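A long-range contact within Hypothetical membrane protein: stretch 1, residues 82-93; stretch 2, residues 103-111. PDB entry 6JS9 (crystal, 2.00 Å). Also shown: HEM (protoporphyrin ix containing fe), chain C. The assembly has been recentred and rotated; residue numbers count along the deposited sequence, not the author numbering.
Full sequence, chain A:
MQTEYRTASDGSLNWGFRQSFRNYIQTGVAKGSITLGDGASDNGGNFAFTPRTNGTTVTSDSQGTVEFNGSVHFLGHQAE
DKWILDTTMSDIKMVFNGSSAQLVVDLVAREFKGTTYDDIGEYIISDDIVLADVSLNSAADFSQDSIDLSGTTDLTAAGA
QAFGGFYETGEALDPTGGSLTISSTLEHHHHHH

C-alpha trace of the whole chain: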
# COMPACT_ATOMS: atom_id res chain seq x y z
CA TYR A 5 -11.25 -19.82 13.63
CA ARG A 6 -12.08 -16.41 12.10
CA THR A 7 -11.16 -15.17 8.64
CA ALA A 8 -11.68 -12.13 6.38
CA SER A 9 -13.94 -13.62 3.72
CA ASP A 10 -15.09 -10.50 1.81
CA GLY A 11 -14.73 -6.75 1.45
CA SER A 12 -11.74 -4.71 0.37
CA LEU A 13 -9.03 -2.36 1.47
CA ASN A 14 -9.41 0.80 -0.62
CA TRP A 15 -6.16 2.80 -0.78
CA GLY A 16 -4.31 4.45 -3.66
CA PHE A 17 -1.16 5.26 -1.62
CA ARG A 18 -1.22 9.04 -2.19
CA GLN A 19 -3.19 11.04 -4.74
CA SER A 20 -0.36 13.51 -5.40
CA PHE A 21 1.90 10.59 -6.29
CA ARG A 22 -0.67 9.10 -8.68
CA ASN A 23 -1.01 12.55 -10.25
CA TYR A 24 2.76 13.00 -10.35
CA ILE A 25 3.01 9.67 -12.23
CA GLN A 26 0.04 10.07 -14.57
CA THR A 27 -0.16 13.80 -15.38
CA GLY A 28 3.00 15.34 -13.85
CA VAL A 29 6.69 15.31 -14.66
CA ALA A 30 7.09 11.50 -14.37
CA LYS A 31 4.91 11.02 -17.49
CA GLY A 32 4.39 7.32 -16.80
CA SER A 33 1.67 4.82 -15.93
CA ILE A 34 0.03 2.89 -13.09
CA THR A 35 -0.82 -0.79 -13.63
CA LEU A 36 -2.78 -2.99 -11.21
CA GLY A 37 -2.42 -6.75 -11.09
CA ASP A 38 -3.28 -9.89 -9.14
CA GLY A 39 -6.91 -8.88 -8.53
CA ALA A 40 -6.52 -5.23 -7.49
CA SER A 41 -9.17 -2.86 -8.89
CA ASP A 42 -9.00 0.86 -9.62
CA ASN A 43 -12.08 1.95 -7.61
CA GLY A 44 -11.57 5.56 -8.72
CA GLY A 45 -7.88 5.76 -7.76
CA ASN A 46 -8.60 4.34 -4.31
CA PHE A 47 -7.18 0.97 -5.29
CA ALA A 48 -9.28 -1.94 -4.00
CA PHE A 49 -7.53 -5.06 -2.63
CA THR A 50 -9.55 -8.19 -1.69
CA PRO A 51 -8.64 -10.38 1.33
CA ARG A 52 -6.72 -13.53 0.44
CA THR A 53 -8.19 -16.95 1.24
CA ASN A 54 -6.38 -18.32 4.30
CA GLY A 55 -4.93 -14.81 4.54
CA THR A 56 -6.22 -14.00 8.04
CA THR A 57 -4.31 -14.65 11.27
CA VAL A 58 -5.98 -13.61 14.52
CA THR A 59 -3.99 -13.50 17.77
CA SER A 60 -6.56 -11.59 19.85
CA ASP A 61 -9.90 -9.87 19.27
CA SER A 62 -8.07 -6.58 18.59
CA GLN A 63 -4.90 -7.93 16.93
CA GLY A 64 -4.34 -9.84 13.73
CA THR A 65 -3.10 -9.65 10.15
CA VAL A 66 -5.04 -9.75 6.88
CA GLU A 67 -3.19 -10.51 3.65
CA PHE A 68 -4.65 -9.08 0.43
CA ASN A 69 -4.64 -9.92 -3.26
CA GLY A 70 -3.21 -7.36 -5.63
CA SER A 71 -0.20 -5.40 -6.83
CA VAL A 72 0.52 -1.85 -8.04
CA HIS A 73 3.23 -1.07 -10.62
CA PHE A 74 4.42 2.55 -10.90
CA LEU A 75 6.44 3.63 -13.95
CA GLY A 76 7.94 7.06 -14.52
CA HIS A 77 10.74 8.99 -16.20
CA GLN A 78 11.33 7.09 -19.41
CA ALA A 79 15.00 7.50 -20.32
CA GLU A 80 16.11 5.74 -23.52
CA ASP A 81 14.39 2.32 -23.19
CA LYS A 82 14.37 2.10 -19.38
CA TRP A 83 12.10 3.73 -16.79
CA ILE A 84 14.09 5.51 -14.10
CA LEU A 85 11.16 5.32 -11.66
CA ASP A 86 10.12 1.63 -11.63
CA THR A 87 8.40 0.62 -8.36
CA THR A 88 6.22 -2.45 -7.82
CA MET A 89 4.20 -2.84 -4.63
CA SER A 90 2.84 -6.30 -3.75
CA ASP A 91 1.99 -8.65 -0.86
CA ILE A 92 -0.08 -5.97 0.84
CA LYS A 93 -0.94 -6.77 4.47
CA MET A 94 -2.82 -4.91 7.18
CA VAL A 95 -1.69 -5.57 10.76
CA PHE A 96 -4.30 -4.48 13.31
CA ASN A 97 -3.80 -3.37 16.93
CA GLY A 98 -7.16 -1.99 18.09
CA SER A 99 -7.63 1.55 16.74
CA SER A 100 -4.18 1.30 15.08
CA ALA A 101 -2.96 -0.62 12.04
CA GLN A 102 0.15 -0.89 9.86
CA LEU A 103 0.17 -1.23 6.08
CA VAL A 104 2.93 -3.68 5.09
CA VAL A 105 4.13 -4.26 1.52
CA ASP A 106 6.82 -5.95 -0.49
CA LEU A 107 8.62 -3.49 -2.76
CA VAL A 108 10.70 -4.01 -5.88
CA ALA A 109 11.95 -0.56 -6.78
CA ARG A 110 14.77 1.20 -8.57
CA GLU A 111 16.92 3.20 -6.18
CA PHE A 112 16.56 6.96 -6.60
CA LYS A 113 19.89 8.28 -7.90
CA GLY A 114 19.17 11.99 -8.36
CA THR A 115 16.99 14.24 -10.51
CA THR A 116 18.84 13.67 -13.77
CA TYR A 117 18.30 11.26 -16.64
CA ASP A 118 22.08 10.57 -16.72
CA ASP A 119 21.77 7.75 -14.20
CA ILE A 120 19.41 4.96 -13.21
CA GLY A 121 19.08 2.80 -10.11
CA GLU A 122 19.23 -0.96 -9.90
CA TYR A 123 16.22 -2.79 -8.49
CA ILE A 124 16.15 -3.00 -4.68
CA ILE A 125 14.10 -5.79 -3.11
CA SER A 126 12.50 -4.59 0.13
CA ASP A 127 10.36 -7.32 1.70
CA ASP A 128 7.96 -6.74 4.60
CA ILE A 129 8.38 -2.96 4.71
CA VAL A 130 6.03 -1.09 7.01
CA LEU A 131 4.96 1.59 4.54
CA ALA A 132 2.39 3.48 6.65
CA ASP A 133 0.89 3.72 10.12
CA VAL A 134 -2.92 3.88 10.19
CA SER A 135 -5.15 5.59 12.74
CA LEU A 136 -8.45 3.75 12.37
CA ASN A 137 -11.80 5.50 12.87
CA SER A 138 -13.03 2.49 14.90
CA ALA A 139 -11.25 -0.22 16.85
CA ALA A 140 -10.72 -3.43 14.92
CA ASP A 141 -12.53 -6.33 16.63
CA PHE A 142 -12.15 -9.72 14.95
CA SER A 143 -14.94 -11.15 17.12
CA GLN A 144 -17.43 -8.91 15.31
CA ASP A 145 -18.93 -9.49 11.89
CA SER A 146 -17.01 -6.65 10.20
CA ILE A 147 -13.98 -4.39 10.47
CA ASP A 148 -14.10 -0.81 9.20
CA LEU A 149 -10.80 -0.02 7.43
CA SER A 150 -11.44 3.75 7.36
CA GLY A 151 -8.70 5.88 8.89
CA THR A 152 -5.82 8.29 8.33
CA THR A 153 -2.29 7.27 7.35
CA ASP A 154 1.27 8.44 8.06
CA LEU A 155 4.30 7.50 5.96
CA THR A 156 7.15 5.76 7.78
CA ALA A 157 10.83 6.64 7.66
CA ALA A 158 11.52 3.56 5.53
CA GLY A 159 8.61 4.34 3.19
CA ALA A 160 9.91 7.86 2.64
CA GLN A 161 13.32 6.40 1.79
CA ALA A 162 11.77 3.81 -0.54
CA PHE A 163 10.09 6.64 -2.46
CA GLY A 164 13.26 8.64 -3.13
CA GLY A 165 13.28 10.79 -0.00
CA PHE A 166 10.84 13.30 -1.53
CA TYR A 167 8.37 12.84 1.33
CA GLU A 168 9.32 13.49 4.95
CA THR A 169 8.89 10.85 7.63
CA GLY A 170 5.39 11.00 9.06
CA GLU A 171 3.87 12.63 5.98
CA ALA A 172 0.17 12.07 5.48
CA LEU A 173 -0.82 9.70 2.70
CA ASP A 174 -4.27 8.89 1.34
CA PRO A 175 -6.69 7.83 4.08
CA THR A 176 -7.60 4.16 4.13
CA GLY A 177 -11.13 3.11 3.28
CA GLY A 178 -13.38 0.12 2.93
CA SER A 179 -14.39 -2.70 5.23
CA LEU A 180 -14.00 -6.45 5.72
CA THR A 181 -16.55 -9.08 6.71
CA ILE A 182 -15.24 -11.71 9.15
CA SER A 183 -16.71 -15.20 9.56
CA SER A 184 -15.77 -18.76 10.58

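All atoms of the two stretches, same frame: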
# COMPACT_ATOMS: atom_id res chain seq x y z
N LYS A 82 14.64 2.44 -20.76
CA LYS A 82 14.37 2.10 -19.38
C LYS A 82 13.45 3.15 -18.75
O LYS A 82 13.25 4.24 -19.28
CB LYS A 82 15.67 2.00 -18.58
N TRP A 83 12.85 2.79 -17.62
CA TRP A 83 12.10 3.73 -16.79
C TRP A 83 12.90 3.96 -15.52
O TRP A 83 13.21 3.01 -14.80
CB TRP A 83 10.70 3.20 -16.47
CG TRP A 83 9.81 3.10 -17.68
CD1 TRP A 83 9.74 2.05 -18.55
CD2 TRP A 83 8.89 4.09 -18.17
NE1 TRP A 83 8.82 2.32 -19.54
CE2 TRP A 83 8.29 3.56 -19.33
CE3 TRP A 83 8.50 5.36 -17.72
CZ2 TRP A 83 7.32 4.26 -20.06
CZ3 TRP A 83 7.54 6.05 -18.44
CH2 TRP A 83 6.97 5.51 -19.61
N ILE A 84 13.24 5.22 -15.25
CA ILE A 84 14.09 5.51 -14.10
C ILE A 84 13.33 5.35 -12.79
O ILE A 84 13.89 4.91 -11.79
CB ILE A 84 14.73 6.91 -14.24
CG1 ILE A 84 15.65 6.93 -15.46
CG2 ILE A 84 15.52 7.26 -13.00
CD1 ILE A 84 16.40 8.22 -15.63
N LEU A 85 12.03 5.69 -12.77
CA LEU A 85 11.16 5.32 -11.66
C LEU A 85 10.44 4.04 -12.05
O LEU A 85 9.61 4.05 -12.97
CB LEU A 85 10.17 6.43 -11.32
CG LEU A 85 9.36 6.28 -10.01
CD1 LEU A 85 8.87 7.64 -9.51
CD2 LEU A 85 8.16 5.32 -10.15
N ASP A 86 10.75 2.94 -11.36
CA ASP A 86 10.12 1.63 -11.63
C ASP A 86 9.92 0.93 -10.28
O ASP A 86 10.81 0.22 -9.81
CB ASP A 86 10.99 0.81 -12.59
CG ASP A 86 10.31 -0.47 -13.06
OD1 ASP A 86 9.41 -0.99 -12.37
OD2 ASP A 86 10.68 -0.98 -14.14
N THR A 87 8.74 1.13 -9.68
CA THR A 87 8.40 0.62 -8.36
C THR A 87 7.18 -0.27 -8.44
O THR A 87 6.14 0.13 -8.98
CB THR A 87 8.11 1.74 -7.36
OG1 THR A 87 9.26 2.58 -7.23
CG2 THR A 87 7.73 1.16 -5.98
N THR A 88 7.31 -1.48 -7.90
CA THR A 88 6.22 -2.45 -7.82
C THR A 88 5.93 -2.76 -6.36
O THR A 88 6.84 -3.12 -5.60
CB THR A 88 6.57 -3.73 -8.58
OG1 THR A 88 6.73 -3.44 -9.96
CG2 THR A 88 5.44 -4.77 -8.41
N MET A 89 4.67 -2.60 -5.98
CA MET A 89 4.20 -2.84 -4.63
C MET A 89 3.31 -4.07 -4.65
O MET A 89 2.35 -4.11 -5.42
CB MET A 89 3.44 -1.62 -4.13
CG MET A 89 2.81 -1.75 -2.80
SD MET A 89 1.98 -0.20 -2.43
CE MET A 89 3.32 0.94 -2.72
N SER A 90 3.62 -5.07 -3.81
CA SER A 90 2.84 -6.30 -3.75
C SER A 90 2.82 -6.84 -2.32
O SER A 90 3.41 -6.26 -1.41
CB SER A 90 3.40 -7.36 -4.70
OG SER A 90 4.66 -7.81 -4.25
N ASP A 91 2.14 -7.98 -2.15
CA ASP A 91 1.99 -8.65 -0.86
C ASP A 91 1.55 -7.67 0.22
O ASP A 91 2.18 -7.52 1.27
CB ASP A 91 3.28 -9.38 -0.47
CG ASP A 91 3.63 -10.50 -1.42
OD1 ASP A 91 2.87 -11.51 -1.49
OD2 ASP A 91 4.65 -10.36 -2.13
N ILE A 92 0.47 -6.96 -0.08
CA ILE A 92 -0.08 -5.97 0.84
C ILE A 92 -0.73 -6.68 2.01
O ILE A 92 -1.48 -7.65 1.83
CB ILE A 92 -1.07 -5.07 0.08
CG1 ILE A 92 -0.31 -4.23 -0.96
CG2 ILE A 92 -1.89 -4.20 1.03
CD1 ILE A 92 -0.88 -4.31 -2.35
N LYS A 93 -0.41 -6.23 3.23
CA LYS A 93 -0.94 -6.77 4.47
C LYS A 93 -1.38 -5.62 5.37
O LYS A 93 -0.78 -4.55 5.37
CB LYS A 93 0.10 -7.61 5.23
CG LYS A 93 0.70 -8.72 4.42
CD LYS A 93 1.88 -9.34 5.11
CE LYS A 93 2.65 -10.19 4.10
NZ LYS A 93 3.68 -11.07 4.73
N LEU A 103 0.26 -0.74 7.45
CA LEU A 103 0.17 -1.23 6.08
C LEU A 103 1.55 -1.73 5.67
O LEU A 103 2.50 -0.94 5.62
CB LEU A 103 -0.31 -0.12 5.13
CG LEU A 103 -1.78 0.26 5.18
CD1 LEU A 103 -2.06 1.51 4.33
CD2 LEU A 103 -2.66 -0.89 4.72
N VAL A 104 1.66 -3.03 5.39
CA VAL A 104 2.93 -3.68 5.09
C VAL A 104 2.91 -4.14 3.64
O VAL A 104 1.90 -4.66 3.17
CB VAL A 104 3.17 -4.86 6.05
CG1 VAL A 104 4.51 -5.52 5.77
CG2 VAL A 104 3.09 -4.36 7.47
N VAL A 105 4.02 -3.92 2.93
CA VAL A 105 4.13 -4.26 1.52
C VAL A 105 5.50 -4.88 1.24
O VAL A 105 6.45 -4.72 2.01
CB VAL A 105 3.93 -3.05 0.58
CG1 VAL A 105 2.57 -2.38 0.81
CG2 VAL A 105 5.06 -2.06 0.75
N ASP A 106 5.56 -5.61 0.14
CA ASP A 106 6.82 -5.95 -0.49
C ASP A 106 7.05 -4.96 -1.62
O ASP A 106 6.11 -4.61 -2.35
CB ASP A 106 6.82 -7.38 -1.05
CG ASP A 106 6.88 -8.46 0.04
OD1 ASP A 106 6.97 -8.14 1.25
OD2 ASP A 106 6.84 -9.65 -0.32
N LEU A 107 8.28 -4.48 -1.75
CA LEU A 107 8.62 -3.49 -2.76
C LEU A 107 9.74 -4.03 -3.63
O LEU A 107 10.70 -4.62 -3.13
CB LEU A 107 9.06 -2.16 -2.13
CG LEU A 107 7.98 -1.22 -1.61
CD1 LEU A 107 8.63 0.05 -1.12
CD2 LEU A 107 6.96 -0.91 -2.68
N VAL A 108 9.61 -3.82 -4.93
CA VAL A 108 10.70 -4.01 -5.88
C VAL A 108 10.82 -2.68 -6.63
O VAL A 108 9.92 -2.32 -7.39
CB VAL A 108 10.45 -5.17 -6.84
CG1 VAL A 108 11.55 -5.26 -7.87
CG2 VAL A 108 10.31 -6.48 -6.05
N ALA A 109 11.91 -1.96 -6.38
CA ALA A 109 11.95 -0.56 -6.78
C ALA A 109 13.36 -0.15 -7.15
O ALA A 109 14.32 -0.47 -6.44
CB ALA A 109 11.44 0.35 -5.64
N ARG A 110 13.49 0.58 -8.26
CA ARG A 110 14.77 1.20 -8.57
C ARG A 110 15.13 2.21 -7.49
O ARG A 110 14.28 2.98 -7.03
CB ARG A 110 14.73 1.88 -9.94
CG ARG A 110 14.71 0.90 -11.10
CD ARG A 110 14.94 1.60 -12.41
NE ARG A 110 14.61 0.73 -13.53
CZ ARG A 110 15.47 -0.12 -14.09
NH1 ARG A 110 15.09 -0.88 -15.11
NH2 ARG A 110 16.70 -0.21 -13.62
N GLU A 111 16.39 2.16 -7.05
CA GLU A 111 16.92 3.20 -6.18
C GLU A 111 16.87 4.56 -6.86
O GLU A 111 17.13 4.68 -8.06
CB GLU A 111 18.37 2.85 -5.81
CG GLU A 111 19.00 3.77 -4.79
CD GLU A 111 20.47 3.45 -4.54
OE1 GLU A 111 21.08 2.73 -5.37
OE2 GLU A 111 21.01 3.92 -3.51
CHA HEM C . 8.53 14.43 -7.10
CHB HEM C . 9.85 9.81 -6.36
CHC HEM C . 13.04 10.02 -10.04
CHD HEM C . 12.04 14.76 -10.47
C1A HEM C . 8.58 13.15 -6.59
C2A HEM C . 7.74 12.60 -5.54
C3A HEM C . 8.09 11.33 -5.33
C4A HEM C . 9.18 11.02 -6.25
CMA HEM C . 7.44 10.38 -4.28
CAA HEM C . 6.63 13.38 -4.82
CBA HEM C . 5.44 13.53 -5.76
CGA HEM C . 4.32 14.18 -5.00
O1A HEM C . 3.55 13.45 -4.31
O2A HEM C . 4.21 15.43 -5.09
C1B HEM C . 10.83 9.48 -7.28
C2B HEM C . 11.50 8.19 -7.35
C3B HEM C . 12.38 8.23 -8.36
C4B HEM C . 12.29 9.56 -8.97
CMB HEM C . 11.17 7.02 -6.37
CAB HEM C . 13.36 7.15 -8.91
CBB HEM C . 13.49 5.91 -8.42
C1C HEM C . 13.07 11.34 -10.48
C2C HEM C . 13.88 11.86 -11.56
C3C HEM C . 13.60 13.17 -11.69
C4C HEM C . 12.60 13.51 -10.69
CMC HEM C . 14.86 10.98 -12.37
CAC HEM C . 14.19 14.21 -12.68
CBC HEM C . 15.13 13.92 -13.58
C1D HEM C . 11.00 15.09 -9.62
C2D HEM C . 10.34 16.39 -9.50
C3D HEM C . 9.38 16.30 -8.57
C4D HEM C . 9.38 14.94 -8.06
CMD HEM C . 10.70 17.66 -10.31
CAD HEM C . 8.39 17.40 -8.10
CBD HEM C . 7.19 17.29 -9.05
CGD HEM C . 6.10 18.29 -8.72
O1D HEM C . 5.27 18.54 -9.63
O2D HEM C . 6.05 18.83 -7.59
NA HEM C . 9.43 12.15 -6.99
NB HEM C . 11.35 10.28 -8.28
NC HEM C . 12.30 12.37 -9.99
ND HEM C . 10.36 14.24 -8.72
FE HEM C . 10.64 12.18 -8.70
O HOH W 1 16.61 5.08 -10.75
O HOH W 2 11.83 3.24 -8.62
O HOH W 3 4.34 -7.79 2.74

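What does the backbone contribute to this contact? The two segments run antiparallel, at 174° between strand directions, and seven main-chain hydrogen bonds join them. Thr88 and Val108 bond to each other in both directions, Thr88 N to Val108 O at 2.8 Å and Val108 N to Thr88 O at 2.9 Å. Ser90 and Asp106 repeat the pattern, with Ser90 N to Asp106 O at 2.9 Å and Asp106 N to Ser90 O at 2.7 Å, and the Arg110 N to Asp86 O bond, 3.1 Å, extends the ladder. Between these rungs CA-H groups approach the same carbonyls, as where Ala109 CA lies 3.3 Å from Asp86 O.

How does the pairing survive the corner at Asp91? The register shifts by one residue in a beta bulge, and the ladder resumes with Lys93 N to Val104 O at 2.8 Å and Val104 N to Lys93 O at 2.9 Å. Asp91 has positive phi and psi (49°/53°), and its carbonyl forms no direct hydrogen bond to the other stretch. Water 3 instead donates to Asp91 O at 2.6 Å and to Asp106 OD1 at 3.0 Å, bridging the two stretches beside the bulge.

Which side chains pack on the buried face? Thr87, Met89, Leu107 and Ala109 share one face of the sheet. Met89 CB lies 3.9 Å from Leu107 CD2, and with chi1 t Met89 CG comes 3.7 Å from Val105 CG1. Ile92 adds to this apolar cluster, its CG1 3.9 Å from Val105 CG1. Small Ala109 sits opposite Thr87, where the CA atoms are just 4.1 Å apart; its CB is 3.5 Å from Thr87 OG1, and that hydroxyl hydrogen-bonds water 2 at 3.0 Å.

Where do the polar and charged groups go? Thr88, Ser90, Lys93, Val104, Asp106 and Val108 occupy the other face, all partly exposed, which suits its polar groups. Asp91 OD2 and Asp106 OD2 approach to 2.9 Å, a close pair of like-charged acceptors rather than a hydrogen bond; Ser90 OG offers Asp91 OD2 a weak hydrogen bond at 3.3 Å. At the other end, Arg110 has the largest area covered by the opposite stretch. Its long side chain reaches back along stretch 1, bringing NE to 3.0 Å from Trp83 O and CD to 3.5 Å from Ile84 O. Water 2 accepts from Asp86 N at 3.0 Å and donates to Arg110 O at 2.9 Å, reinforcing this end.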